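Local coordinates for haloalkane dehalogenase (Mycobacterium rhodesiae, PDB 4MJ3), which catalyses the hydrolytic cleavage of carbon–halogen bonds in haloalkanes, giving the corresponding alcohol and a halide ion, at residues L243-S249 with H272-A278; V48-L52 with L114-V120; G236-F242 with H263-A267; P175-N181 with I193-D197. All blocks are in the same frame, centred on the assembly; numbering follows the deposited sequence.

Contact 1: L243-S249 with H272-A278; sequences LSAFSDS and HVTIAGA
Run the two largely extended segments side by side, roughly parallel, 30° apart end to end, and set Ser247 against Ile275 as a single bridge, CA atoms 4.3 Å apart. His272, chi1 m, swings its ring so that ND1 accepts Ser244 N at 3.0 Å, while its NE2 hydrogen-bonds Ala267 O. Ser244 O then takes Val273 N (3.0 Å), and Phe246 O takes Ile275 N (2.8 Å). One water fills the gap between these rungs: it donates to Ser244 OG (2.8 Å) and Val273 O (2.7 Å) and accepts from Phe246 N (3.0 Å); Ser244 OG also bonds Glu257. Ala245 O is buried with no partner. Ser247 OG lies 2.9 Å from Ala278 O, with Gly279 O also in reach of its proton, and bonds Asn147. Asp248, chi1 p, turns its carboxylate to the bend at Gly277 (69°/40°). Asp248 OD2 accepts Gly277 N (3.1 Å) and OD1 accepts Ser249 OG (2.8 Å); Asp248 N to Ile275 O and Ser249 N to Ala278 O (both 3.2 Å) are weak. The single bridge continues strand-like contact onward from strand 242-244, at the ends of sheet strands whose following loops commonly hold the catalytic acid and histidine in alpha/beta hydrolases.

Contact 2: V48-L52 with L114-V120; sequences VVLLL and LADVTLV
Two neighbouring parallel strands, 48-52 and 117-120, approach to 4.6 Å between axes and cross at -27°, in the register Val49 with Thr118, Leu50 with Leu119 and Leu51 with Val120. The backbone ladder has four hydrogen bonds: Thr118 N to Val48 O (2.9 Å), Leu50 N to Thr118 O (2.8 Å), Val120 N to Leu50 O (2.8 Å) and Leu52 N to Val120 O (3.0 Å). CA-H...O contacts add to it, the shorter being Val49 CA to Thr118 O at 3.2 Å. Where the strands begin, the approach is wetter: Asp116 takes left-handed backbone angles (49°/55°), and one water accepts from Val48 N (2.9 Å) while another lies 2.7 Å from Thr118 OG1, which also bonds Arg142. Apolar packing covers both faces. Val49 CG1 meets Val120 CG2 at 3.6 Å on the face that carries helix 66-71. On the other face Leu50, rotamer tp, brings CB to 3.5 Å from Val117 CG1 and CD1 to 4.0 Å from Leu114 CD1, and Leu52 CD1 lies 3.7 Å from Leu119 CD1. This is the parallel centre of the alpha/beta hydrolase sheet; in this fold the strand equivalent to 117-121 leads into the nucleophile elbow.

Contact 3: G236-F242 with H263-A267; sequences GRFEKPF and HVPGA
Segment 236-242 is an irregular loop running into strand 242-244 at Phe242, and it arches over a tight 3-10 turn, 265-267, entered directly from a helix that Val264 is the first to leave. The turn is closed by Ala267 N to Val264 O at 3.0 Å. Two backbone hydrogen bonds fix the arch to it: Gly266 N to Phe238 O (2.9 Å) and Phe242 N to Gly266 O (3.2 Å). Between them Gly266 sits hard against the loop, its CA 4.0 Å from Glu239 CA and 3.2 Å from Lys240 O, so a CB there would collide with Lys240 O. Gly236 CA lies over the face of the His263 ring (chi1 t), 3.8 Å from its centroid, a CH-pi contact. Pro265 packs its CG 3.1 Å from Gly236 O. Phe242, chi1 t, spreads its ring under Val264, whose CG2 stands 4.0 Å above the centroid and CG1 3.7 Å from Phe242 CD2; Val264 CG1 meets the edge of Phe238. His263 also stacks on Trp232 of helix 225-235, and Lys240 NZ bonds Pro137 O and Phe140 O. The contact thus joins the ends of helices 225-235 and 256-263 beside strand 140-145, with Phe238 and Phe242 reaching helix 124-135.

Contact 4: P175-N181 with I193-D197; sequences PAGQIVN and IAAYD
Helices 176-181 and 193-197 cross at 127°, their axes 7.6 Å apart, and are closest where Gly177 CA comes 4.2 Å from Ile193 CA. Having no side chain lets Gly177 sit this close: a CB would clash with Ile193 O, and its CA already lies 3.5 Å from Tyr196 CB. Asp197, chi1 m (-68°) and chi2 -23°, aims its carboxylate at the first turn of the other helix. Asp197 OD1 accepts Gly177 N at 2.9 Å, nearly straight at 165°. Two waters extend the grip: one accepts from Ala176 N (3.0 Å) and donates to Asp197 OD1 (2.9 Å), the other accepts from Gln178 N (2.9 Å) and donates to Asp197 OD2 (3.0 Å). Tyr196, chi1 m, offers a ring face to Val180 (chi1 t), whose CG2 lies 4.0 Å from the centroid and 9° off the normal; the hydroxyl goes on to Glu284. Ile193, rotamer mt, extends CD1 to 3.2 Å from Gln178 NE2. Gln178 (m, m) curls back so that its OE1 accepts Asn181 ND2 at 3.3 Å, and Asn181 OD1 takes Leu188 N. Both helices belong to the region between strands 140-145 and 242-244, which forms the cap in haloalkane dehalogenases. The chemistry is a carboxylate set, directly and through water, against amide N-H groups at a helix N-terminus, where negative charge is favoured, next to an apolar CH-pi patch.

Along the chain, contact 2 closes first, then contact 4; the segments of contacts 3 and 1 then alternate, 236-242 running straight into 243-249 and 263-267 preceding 272-278. Contacts 1 and 3 therefore share strand 242-244 and both flank helix 256-263; their centres are 19 Å apart, and they touch through a hydrogen bond, His272 NE2 to Ala267 O (2.8 Å). Contact 2 reaches the same central sheet nearer its middle, centred 20 Å from contact 1 and 16 Å from contact 3. Contact 4 stands apart, its centre 35 Å from contact 3, across the chain's centre. Three contacts thus lie on or beside the sheet, the fourth within the probable cap.

Contact 1: L243-S249 with H272-A278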
loop_
_atom_site.group_PDB
_atom_site.type_symbol
_atom_site.label_atom_id
_atom_site.label_comp_id
_atom_site.label_asym_id
_atom_site.label_seq_id
_atom_site.Cartn_x
_atom_site.Cartn_y
_atom_site.Cartn_z
ATOM N N LEU A 243 -5.416 9.916 10.815
ATOM C CA LEU A 243 -4.162 10.638 10.929
ATOM C C LEU A 243 -3.532 10.854 9.567
ATOM O O LEU A 243 -3.402 9.913 8.768
ATOM C CB LEU A 243 -3.161 9.857 11.794
ATOM C CG LEU A 243 -1.842 10.595 12.097
ATOM C CD1 LEU A 243 -2.076 11.693 13.126
ATOM C CD2 LEU A 243 -0.764 9.649 12.587
ATOM N N SER A 244 -3.173 12.099 9.301
ATOM C CA SER A 244 -2.386 12.452 8.134
ATOM C C SER A 244 -0.927 12.446 8.562
ATOM O O SER A 244 -0.551 13.211 9.443
ATOM C CB SER A 244 -2.789 13.840 7.623
ATOM O OG SER A 244 -2.029 14.184 6.483
ATOM N N ALA A 245 -0.124 11.598 7.917
ATOM C CA ALA A 245 1.298 11.453 8.172
ATOM C C ALA A 245 2.086 11.367 6.864
ATOM O O ALA A 245 2.914 10.470 6.661
ATOM C CB ALA A 245 1.545 10.227 9.042
ATOM N N PHE A 246 1.845 12.343 5.988
ATOM C CA PHE A 246 2.578 12.494 4.742
ATOM C C PHE A 246 3.991 13.022 5.027
ATOM O O PHE A 246 4.257 13.622 6.086
ATOM C CB PHE A 246 1.871 13.481 3.797
ATOM C CG PHE A 246 0.621 12.961 3.151
ATOM C CD1 PHE A 246 -0.404 12.354 3.892
ATOM C CD2 PHE A 246 0.436 13.115 1.773
ATOM C CE1 PHE A 246 -1.570 11.927 3.269
ATOM C CE2 PHE A 246 -0.748 12.703 1.145
ATOM C CZ PHE A 246 -1.738 12.086 1.886
ATOM N N SER A 247 4.913 12.784 4.097
ATOM C CA SER A 247 6.257 13.332 4.184
ATOM C C SER A 247 6.353 14.663 3.470
ATOM O O SER A 247 5.389 15.115 2.829
ATOM C CB SER A 247 7.277 12.335 3.611
ATOM O OG SER A 247 7.125 12.219 2.207
ATOM N N ASP A 248 7.517 15.302 3.579
ATOM C CA ASP A 248 7.699 16.652 3.052
ATOM C C ASP A 248 8.323 16.742 1.665
ATOM O O ASP A 248 8.452 17.840 1.129
ATOM C CB ASP A 248 8.507 17.506 4.054
ATOM C CG ASP A 248 9.889 16.974 4.326
ATOM O OD1 ASP A 248 10.299 15.935 3.768
ATOM O OD2 ASP A 248 10.600 17.592 5.162
ATOM N N SER A 249 8.726 15.605 1.095
ATOM C CA SER A 249 9.500 15.629 -0.140
ATOM C C SER A 249 8.943 14.686 -1.187
ATOM O O SER A 249 9.699 14.000 -1.869
ATOM C CB SER A 249 10.978 15.313 0.153
ATOM O OG SER A 249 11.493 16.153 1.192
ATOM N N HIS A 272 -1.918 15.743 13.445
ATOM C CA HIS A 272 -1.325 15.354 12.182
ATOM C C HIS A 272 0.138 15.733 12.192
ATOM O O HIS A 272 0.558 16.670 12.874
ATOM C CB HIS A 272 -2.061 15.977 11.011
ATOM C CG HIS A 272 -3.538 15.741 11.051
ATOM N ND1 HIS A 272 -4.086 14.493 10.870
ATOM C CD2 HIS A 272 -4.569 16.570 11.333
ATOM C CE1 HIS A 272 -5.397 14.563 11.031
ATOM N NE2 HIS A 272 -5.714 15.813 11.322
ATOM N N VAL A 273 0.915 14.954 11.470
ATOM C CA VAL A 273 2.345 15.146 11.420
ATOM C C VAL A 273 2.814 15.230 9.979
ATOM O O VAL A 273 2.172 14.709 9.079
ATOM C CB VAL A 273 3.065 13.989 12.164
ATOM C CG1 VAL A 273 2.672 13.969 13.640
ATOM C CG2 VAL A 273 2.744 12.637 11.563
ATOM N N THR A 274 3.926 15.923 9.776
ATOM C CA THR A 274 4.649 15.865 8.519
ATOM C C THR A 274 5.951 15.142 8.818
ATOM O O THR A 274 6.708 15.568 9.699
ATOM C CB THR A 274 4.915 17.259 7.947
ATOM O OG1 THR A 274 3.669 17.928 7.711
ATOM C CG2 THR A 274 5.655 17.149 6.627
ATOM N N ILE A 275 6.192 14.028 8.131
ATOM C CA ILE A 275 7.409 13.243 8.329
ATOM C C ILE A 275 8.525 13.947 7.555
ATOM O O ILE A 275 8.535 13.959 6.318
ATOM C CB ILE A 275 7.242 11.785 7.853
ATOM C CG1 ILE A 275 6.095 11.087 8.594
ATOM C CG2 ILE A 275 8.549 11.000 7.999
ATOM C CD1 ILE A 275 6.284 10.995 10.094
ATOM N N ALA A 276 9.454 14.554 8.293
ATOM C CA ALA A 276 10.508 15.372 7.713
ATOM C C ALA A 276 11.610 14.522 7.105
ATOM O O ALA A 276 11.950 13.476 7.631
ATOM C CB ALA A 276 11.111 16.296 8.774
ATOM N N GLY A 277 12.168 15.001 5.999
ATOM C CA GLY A 277 13.321 14.360 5.367
ATOM C C GLY A 277 13.003 13.018 4.746
ATOM O O GLY A 277 13.816 12.101 4.798
ATOM N N ALA A 278 11.837 12.911 4.105
ATOM C CA ALA A 278 11.453 11.669 3.465
ATOM C C ALA A 278 10.755 11.912 2.139
ATOM O O ALA A 278 9.964 12.841 2.006
ATOM C CB ALA A 278 10.575 10.832 4.393
HETATM O O HOH W 1 0.617 14.887 6.887
#

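Contact 2: V48-L52 with L114-V120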
loop_
_atom_site.group_PDB
_atom_site.type_symbol
_atom_site.label_atom_id
_atom_site.label_comp_id
_atom_site.label_asym_id
_atom_site.label_seq_id
_atom_site.Cartn_x
_atom_site.Cartn_y
_atom_site.Cartn_z
ATOM N N VAL A 48 -4.544 -4.692 15.872
ATOM C CA VAL A 48 -4.011 -4.944 14.547
ATOM C C VAL A 48 -3.653 -3.634 13.867
ATOM O O VAL A 48 -4.484 -2.727 13.778
ATOM C CB VAL A 48 -5.022 -5.702 13.672
ATOM C CG1 VAL A 48 -4.549 -5.771 12.219
ATOM C CG2 VAL A 48 -5.287 -7.094 14.227
ATOM N N VAL A 49 -2.437 -3.577 13.330
ATOM C CA VAL A 49 -2.024 -2.499 12.439
ATOM C C VAL A 49 -1.781 -3.143 11.079
ATOM O O VAL A 49 -0.894 -3.990 10.943
ATOM C CB VAL A 49 -0.750 -1.828 12.940
ATOM C CG1 VAL A 49 -0.330 -0.700 12.002
ATOM C CG2 VAL A 49 -0.954 -1.333 14.371
ATOM N N LEU A 50 -2.584 -2.765 10.101
ATOM C CA LEU A 50 -2.495 -3.341 8.757
ATOM C C LEU A 50 -1.699 -2.422 7.871
ATOM O O LEU A 50 -2.086 -1.268 7.651
ATOM C CB LEU A 50 -3.895 -3.561 8.180
ATOM C CG LEU A 50 -3.941 -4.118 6.764
ATOM C CD1 LEU A 50 -3.304 -5.492 6.674
ATOM C CD2 LEU A 50 -5.394 -4.170 6.338
ATOM N N LEU A 51 -0.592 -2.942 7.337
ATOM C CA LEU A 51 0.374 -2.163 6.584
ATOM C C LEU A 51 0.281 -2.504 5.108
ATOM O O LEU A 51 0.618 -3.615 4.708
ATOM C CB LEU A 51 1.791 -2.481 7.077
ATOM C CG LEU A 51 2.031 -2.317 8.583
ATOM C CD1 LEU A 51 3.329 -2.985 9.005
ATOM C CD2 LEU A 51 2.029 -0.856 8.972
ATOM N N LEU A 52 -0.203 -1.559 4.307
ATOM C CA LEU A 52 -0.397 -1.807 2.884
ATOM C C LEU A 52 0.569 -1.009 2.030
ATOM O O LEU A 52 0.694 0.212 2.182
ATOM C CB LEU A 52 -1.845 -1.510 2.469
ATOM C CG LEU A 52 -2.934 -2.326 3.182
ATOM C CD1 LEU A 52 -4.295 -2.059 2.531
ATOM C CD2 LEU A 52 -2.631 -3.817 3.198
ATOM N N LEU A 114 -9.026 -10.439 10.189
ATOM C CA LEU A 114 -8.674 -9.229 10.925
ATOM C C LEU A 114 -9.912 -8.436 11.350
ATOM O O LEU A 114 -10.892 -8.369 10.601
ATOM C CB LEU A 114 -7.768 -8.345 10.065
ATOM C CG LEU A 114 -6.476 -8.979 9.554
ATOM C CD1 LEU A 114 -5.715 -8.004 8.687
ATOM C CD2 LEU A 114 -5.610 -9.442 10.715
ATOM N N ALA A 115 -9.847 -7.855 12.552
ATOM C CA ALA A 115 -10.921 -7.023 13.106
ATOM C C ALA A 115 -10.361 -5.739 13.709
ATOM O O ALA A 115 -9.222 -5.724 14.167
ATOM C CB ALA A 115 -11.681 -7.804 14.184
ATOM N N ASP A 116 -11.189 -4.691 13.750
ATOM C CA ASP A 116 -10.864 -3.447 14.447
ATOM C C ASP A 116 -9.470 -2.966 14.053
ATOM O O ASP A 116 -8.602 -2.702 14.886
ATOM C CB ASP A 116 -10.984 -3.635 15.966
ATOM C CG ASP A 116 -12.387 -4.007 16.388
ATOM O OD1 ASP A 116 -13.340 -3.320 15.961
ATOM O OD2 ASP A 116 -12.550 -4.997 17.131
ATOM N N VAL A 117 -9.295 -2.823 12.748
ATOM C CA VAL A 117 -7.998 -2.611 12.139
ATOM C C VAL A 117 -7.556 -1.150 12.163
ATOM O O VAL A 117 -8.367 -0.257 11.912
ATOM C CB VAL A 117 -8.066 -3.088 10.664
ATOM C CG1 VAL A 117 -6.824 -2.721 9.903
ATOM C CG2 VAL A 117 -8.314 -4.581 10.638
ATOM N N THR A 118 -6.270 -0.925 12.451
ATOM C CA THR A 118 -5.626 0.370 12.211
ATOM C C THR A 118 -4.871 0.276 10.883
ATOM O O THR A 118 -3.828 -0.370 10.782
ATOM C CB THR A 118 -4.710 0.780 13.372
ATOM O OG1 THR A 118 -5.512 0.981 14.544
ATOM C CG2 THR A 118 -3.957 2.078 13.065
ATOM N N LEU A 119 -5.446 0.895 9.855
ATOM C CA LEU A 119 -4.840 0.876 8.534
ATOM C C LEU A 119 -3.715 1.889 8.457
ATOM O O LEU A 119 -3.890 3.059 8.813
ATOM C CB LEU A 119 -5.888 1.195 7.478
ATOM C CG LEU A 119 -5.402 1.303 6.033
ATOM C CD1 LEU A 119 -4.856 -0.025 5.538
ATOM C CD2 LEU A 119 -6.555 1.764 5.142
ATOM N N VAL A 120 -2.571 1.450 7.945
ATOM C CA VAL A 120 -1.495 2.362 7.572
ATOM C C VAL A 120 -1.251 2.135 6.080
ATOM O O VAL A 120 -0.959 1.016 5.649
ATOM C CB VAL A 120 -0.220 2.083 8.342
ATOM C CG1 VAL A 120 0.903 2.999 7.863
ATOM C CG2 VAL A 120 -0.473 2.221 9.845
HETATM O O HOH W 2 -6.145 -1.391 15.567
HETATM O O HOH W 3 -7.444 -4.949 16.328
#

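Contact 3: G236-F242 with H263-A267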
loop_
_atom_site.group_PDB
_atom_site.type_symbol
_atom_site.label_atom_id
_atom_site.label_comp_id
_atom_site.label_asym_id
_atom_site.label_seq_id
_atom_site.Cartn_x
_atom_site.Cartn_y
_atom_site.Cartn_z
ATOM N N GLY A 236 -16.086 10.625 3.689
ATOM C CA GLY A 236 -16.542 11.905 4.211
ATOM C C GLY A 236 -17.512 11.806 5.377
ATOM O O GLY A 236 -17.879 12.830 5.956
ATOM N N ARG A 237 -17.939 10.582 5.705
ATOM C CA ARG A 237 -18.751 10.311 6.886
ATOM C C ARG A 237 -17.989 9.496 7.938
ATOM O O ARG A 237 -18.570 9.099 8.935
ATOM C CB ARG A 237 -20.016 9.548 6.486
ATOM C CG ARG A 237 -20.865 10.272 5.454
ATOM C CD ARG A 237 -22.197 9.557 5.210
ATOM N NE ARG A 237 -22.019 8.310 4.465
ATOM C CZ ARG A 237 -22.019 8.192 3.133
ATOM N NH1 ARG A 237 -22.209 9.247 2.339
ATOM N NH2 ARG A 237 -21.842 6.998 2.587
ATOM N N PHE A 238 -16.699 9.238 7.706
ATOM C CA PHE A 238 -15.889 8.415 8.611
ATOM C C PHE A 238 -15.465 9.274 9.795
ATOM O O PHE A 238 -14.619 10.164 9.659
ATOM C CB PHE A 238 -14.678 7.838 7.867
ATOM C CG PHE A 238 -13.881 6.823 8.659
ATOM C CD1 PHE A 238 -14.277 5.500 8.699
ATOM C CD2 PHE A 238 -12.708 7.184 9.281
ATOM C CE1 PHE A 238 -13.538 4.557 9.402
ATOM C CE2 PHE A 238 -11.975 6.256 10.015
ATOM C CZ PHE A 238 -12.385 4.940 10.063
ATOM N N GLU A 239 -16.043 8.995 10.961
ATOM C CA GLU A 239 -15.860 9.797 12.169
ATOM C C GLU A 239 -14.781 9.257 13.098
ATOM O O GLU A 239 -14.411 9.923 14.083
ATOM C CB GLU A 239 -17.176 9.852 12.946
ATOM C CG GLU A 239 -18.311 10.492 12.177
ATOM C CD GLU A 239 -18.230 11.997 12.143
ATOM O OE1 GLU A 239 -17.404 12.581 12.878
ATOM O OE2 GLU A 239 -19.007 12.603 11.385
ATOM N N LYS A 240 -14.297 8.057 12.812
ATOM C CA LYS A 240 -13.289 7.426 13.641
ATOM C C LYS A 240 -11.916 8.039 13.354
ATOM O O LYS A 240 -11.738 8.746 12.350
ATOM C CB LYS A 240 -13.293 5.907 13.466
ATOM C CG LYS A 240 -14.450 5.250 14.209
ATOM C CD LYS A 240 -14.565 3.757 13.955
ATOM C CE LYS A 240 -15.148 3.484 12.578
ATOM N NZ LYS A 240 -15.331 2.031 12.347
ATOM N N PRO A 241 -10.951 7.796 14.243
ATOM C CA PRO A 241 -9.667 8.521 14.117
ATOM C C PRO A 241 -8.931 8.349 12.791
ATOM O O PRO A 241 -8.756 7.227 12.294
ATOM C CB PRO A 241 -8.840 7.967 15.286
ATOM C CG PRO A 241 -9.859 7.603 16.296
ATOM C CD PRO A 241 -11.007 7.031 15.503
ATOM N N PHE A 242 -8.512 9.479 12.234
ATOM C CA PHE A 242 -7.814 9.526 10.956
ATOM C C PHE A 242 -6.606 10.453 11.103
ATOM O O PHE A 242 -6.761 11.622 11.487
ATOM C CB PHE A 242 -8.769 10.051 9.896
ATOM C CG PHE A 242 -8.206 9.978 8.506
ATOM C CD1 PHE A 242 -7.296 10.910 8.065
ATOM C CD2 PHE A 242 -8.608 8.960 7.657
ATOM C CE1 PHE A 242 -6.775 10.828 6.776
ATOM C CE2 PHE A 242 -8.099 8.873 6.384
ATOM C CZ PHE A 242 -7.182 9.808 5.955
ATOM N N HIS A 263 -11.324 16.390 4.257
ATOM C CA HIS A 263 -12.514 15.635 3.869
ATOM C C HIS A 263 -13.046 14.694 4.948
ATOM O O HIS A 263 -14.261 14.499 5.076
ATOM C CB HIS A 263 -12.193 14.805 2.643
ATOM C CG HIS A 263 -13.374 14.068 2.083
ATOM N ND1 HIS A 263 -14.509 14.713 1.652
ATOM C CD2 HIS A 263 -13.599 12.746 1.878
ATOM C CE1 HIS A 263 -15.383 13.826 1.202
ATOM N NE2 HIS A 263 -14.856 12.624 1.331
ATOM N N VAL A 264 -12.135 14.092 5.714
ATOM C CA VAL A 264 -12.508 13.044 6.669
ATOM C C VAL A 264 -12.835 13.648 8.029
ATOM O O VAL A 264 -11.961 14.247 8.669
ATOM C CB VAL A 264 -11.365 12.041 6.848
ATOM C CG1 VAL A 264 -11.790 10.892 7.756
ATOM C CG2 VAL A 264 -10.930 11.511 5.486
ATOM N N PRO A 265 -14.093 13.513 8.484
ATOM C CA PRO A 265 -14.455 14.166 9.758
ATOM C C PRO A 265 -13.601 13.701 10.940
ATOM O O PRO A 265 -13.281 14.501 11.819
ATOM C CB PRO A 265 -15.923 13.788 9.965
ATOM C CG PRO A 265 -16.418 13.309 8.648
ATOM C CD PRO A 265 -15.251 12.896 7.815
ATOM N N GLY A 266 -13.229 12.421 10.936
ATOM C CA GLY A 266 -12.397 11.848 11.995
ATOM C C GLY A 266 -10.963 12.368 12.050
ATOM O O GLY A 266 -10.219 12.035 12.980
ATOM N N ALA A 267 -10.556 13.152 11.057
ATOM C CA ALA A 267 -9.267 13.858 11.119
ATOM C C ALA A 267 -9.301 15.071 12.036
ATOM O O ALA A 267 -8.255 15.535 12.486
ATOM C CB ALA A 267 -8.828 14.260 9.726
#

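Contact 4: P175-N181 with I193-D197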
loop_
_atom_site.group_PDB
_atom_site.type_symbol
_atom_site.label_atom_id
_atom_site.label_comp_id
_atom_site.label_asym_id
_atom_site.label_seq_id
_atom_site.Cartn_x
_atom_site.Cartn_y
_atom_site.Cartn_z
ATOM N N PRO A 175 12.634 -1.455 -13.664
ATOM C CA PRO A 175 13.559 -1.787 -12.560
ATOM C C PRO A 175 12.939 -1.409 -11.219
ATOM O O PRO A 175 13.033 -0.254 -10.784
ATOM C CB PRO A 175 14.773 -0.904 -12.876
ATOM C CG PRO A 175 14.171 0.311 -13.540
ATOM C CD PRO A 175 12.785 -0.033 -14.017
ATOM N N ALA A 176 12.218 -2.350 -10.615
ATOM C CA ALA A 176 11.391 -1.997 -9.447
ATOM C C ALA A 176 12.238 -1.379 -8.328
ATOM O O ALA A 176 11.856 -0.381 -7.725
ATOM C CB ALA A 176 10.622 -3.215 -8.943
ATOM N N GLY A 177 13.384 -1.967 -8.048
ATOM C CA GLY A 177 14.258 -1.477 -6.993
ATOM C C GLY A 177 14.778 -0.072 -7.252
ATOM O O GLY A 177 14.747 0.789 -6.371
ATOM N N GLN A 178 15.214 0.187 -8.477
ATOM C CA GLN A 178 15.652 1.536 -8.807
ATOM C C GLN A 178 14.503 2.545 -8.808
ATOM O O GLN A 178 14.727 3.742 -8.567
ATOM C CB GLN A 178 16.437 1.579 -10.116
ATOM C CG GLN A 178 17.869 1.081 -9.983
ATOM C CD GLN A 178 18.773 1.997 -9.157
ATOM O OE1 GLN A 178 18.410 3.131 -8.820
ATOM N NE2 GLN A 178 19.971 1.502 -8.824
ATOM N N ILE A 179 13.272 2.087 -9.076
ATOM C CA ILE A 179 12.108 2.975 -8.963
ATOM C C ILE A 179 11.912 3.376 -7.519
ATOM O O ILE A 179 11.645 4.546 -7.220
ATOM C CB ILE A 179 10.837 2.333 -9.573
ATOM C CG1 ILE A 179 10.947 2.308 -11.088
ATOM C CG2 ILE A 179 9.557 3.053 -9.122
ATOM C CD1 ILE A 179 9.993 1.328 -11.758
ATOM N N VAL A 180 12.020 2.419 -6.594
ATOM C CA VAL A 180 11.879 2.743 -5.177
ATOM C C VAL A 180 12.994 3.686 -4.744
ATOM O O VAL A 180 12.746 4.680 -4.063
ATOM C CB VAL A 180 11.854 1.476 -4.282
ATOM C CG1 VAL A 180 11.739 1.849 -2.809
ATOM C CG2 VAL A 180 10.673 0.583 -4.658
ATOM N N ASN A 181 14.226 3.408 -5.164
ATOM C CA ASN A 181 15.328 4.343 -4.928
ATOM C C ASN A 181 15.051 5.739 -5.480
ATOM O O ASN A 181 15.348 6.759 -4.835
ATOM C CB ASN A 181 16.628 3.807 -5.517
ATOM C CG ASN A 181 17.831 4.648 -5.145
ATOM O OD1 ASN A 181 18.036 4.983 -3.977
ATOM N ND2 ASN A 181 18.614 5.020 -6.136
ATOM N N ILE A 193 17.900 -2.754 -3.226
ATOM C CA ILE A 193 17.439 -2.739 -4.614
ATOM C C ILE A 193 17.116 -4.160 -5.064
ATOM O O ILE A 193 16.061 -4.410 -5.667
ATOM C CB ILE A 193 18.471 -2.058 -5.544
ATOM C CG1 ILE A 193 18.527 -0.561 -5.145
ATOM C CG2 ILE A 193 18.134 -2.295 -7.024
ATOM C CD1 ILE A 193 19.463 0.340 -5.927
ATOM N N ALA A 194 17.998 -5.090 -4.746
ATOM C CA ALA A 194 17.815 -6.500 -5.108
ATOM C C ALA A 194 16.569 -7.099 -4.456
ATOM O O ALA A 194 15.902 -7.950 -5.043
ATOM C CB ALA A 194 19.040 -7.305 -4.726
ATOM N N ALA A 195 16.266 -6.666 -3.232
ATOM C CA ALA A 195 15.073 -7.165 -2.520
ATOM C C ALA A 195 13.804 -6.735 -3.224
ATOM O O ALA A 195 12.814 -7.470 -3.244
ATOM C CB ALA A 195 15.077 -6.703 -1.071
ATOM N N TYR A 196 13.815 -5.543 -3.818
ATOM C CA TYR A 196 12.673 -5.069 -4.573
ATOM C C TYR A 196 12.581 -5.687 -5.963
ATOM O O TYR A 196 11.492 -5.735 -6.547
ATOM C CB TYR A 196 12.671 -3.546 -4.660
ATOM C CG TYR A 196 12.254 -2.881 -3.371
ATOM C CD1 TYR A 196 10.995 -3.106 -2.836
ATOM C CD2 TYR A 196 13.133 -2.066 -2.662
ATOM C CE1 TYR A 196 10.614 -2.519 -1.651
ATOM C CE2 TYR A 196 12.759 -1.475 -1.465
ATOM C CZ TYR A 196 11.493 -1.708 -0.975
ATOM O OH TYR A 196 11.110 -1.113 0.205
ATOM N N ASP A 197 13.707 -6.142 -6.496
ATOM C CA ASP A 197 13.718 -6.868 -7.766
ATOM C C ASP A 197 13.414 -8.352 -7.598
ATOM O O ASP A 197 13.041 -9.022 -8.563
ATOM C CB ASP A 197 15.061 -6.687 -8.478
ATOM C CG ASP A 197 15.277 -5.256 -8.954
ATOM O OD1 ASP A 197 14.293 -4.527 -9.131
ATOM O OD2 ASP A 197 16.443 -4.861 -9.128
HETATM O O HOH W 4 12.326 -5.275 -11.065
HETATM O O HOH W 5 15.894 -2.131 -10.144
#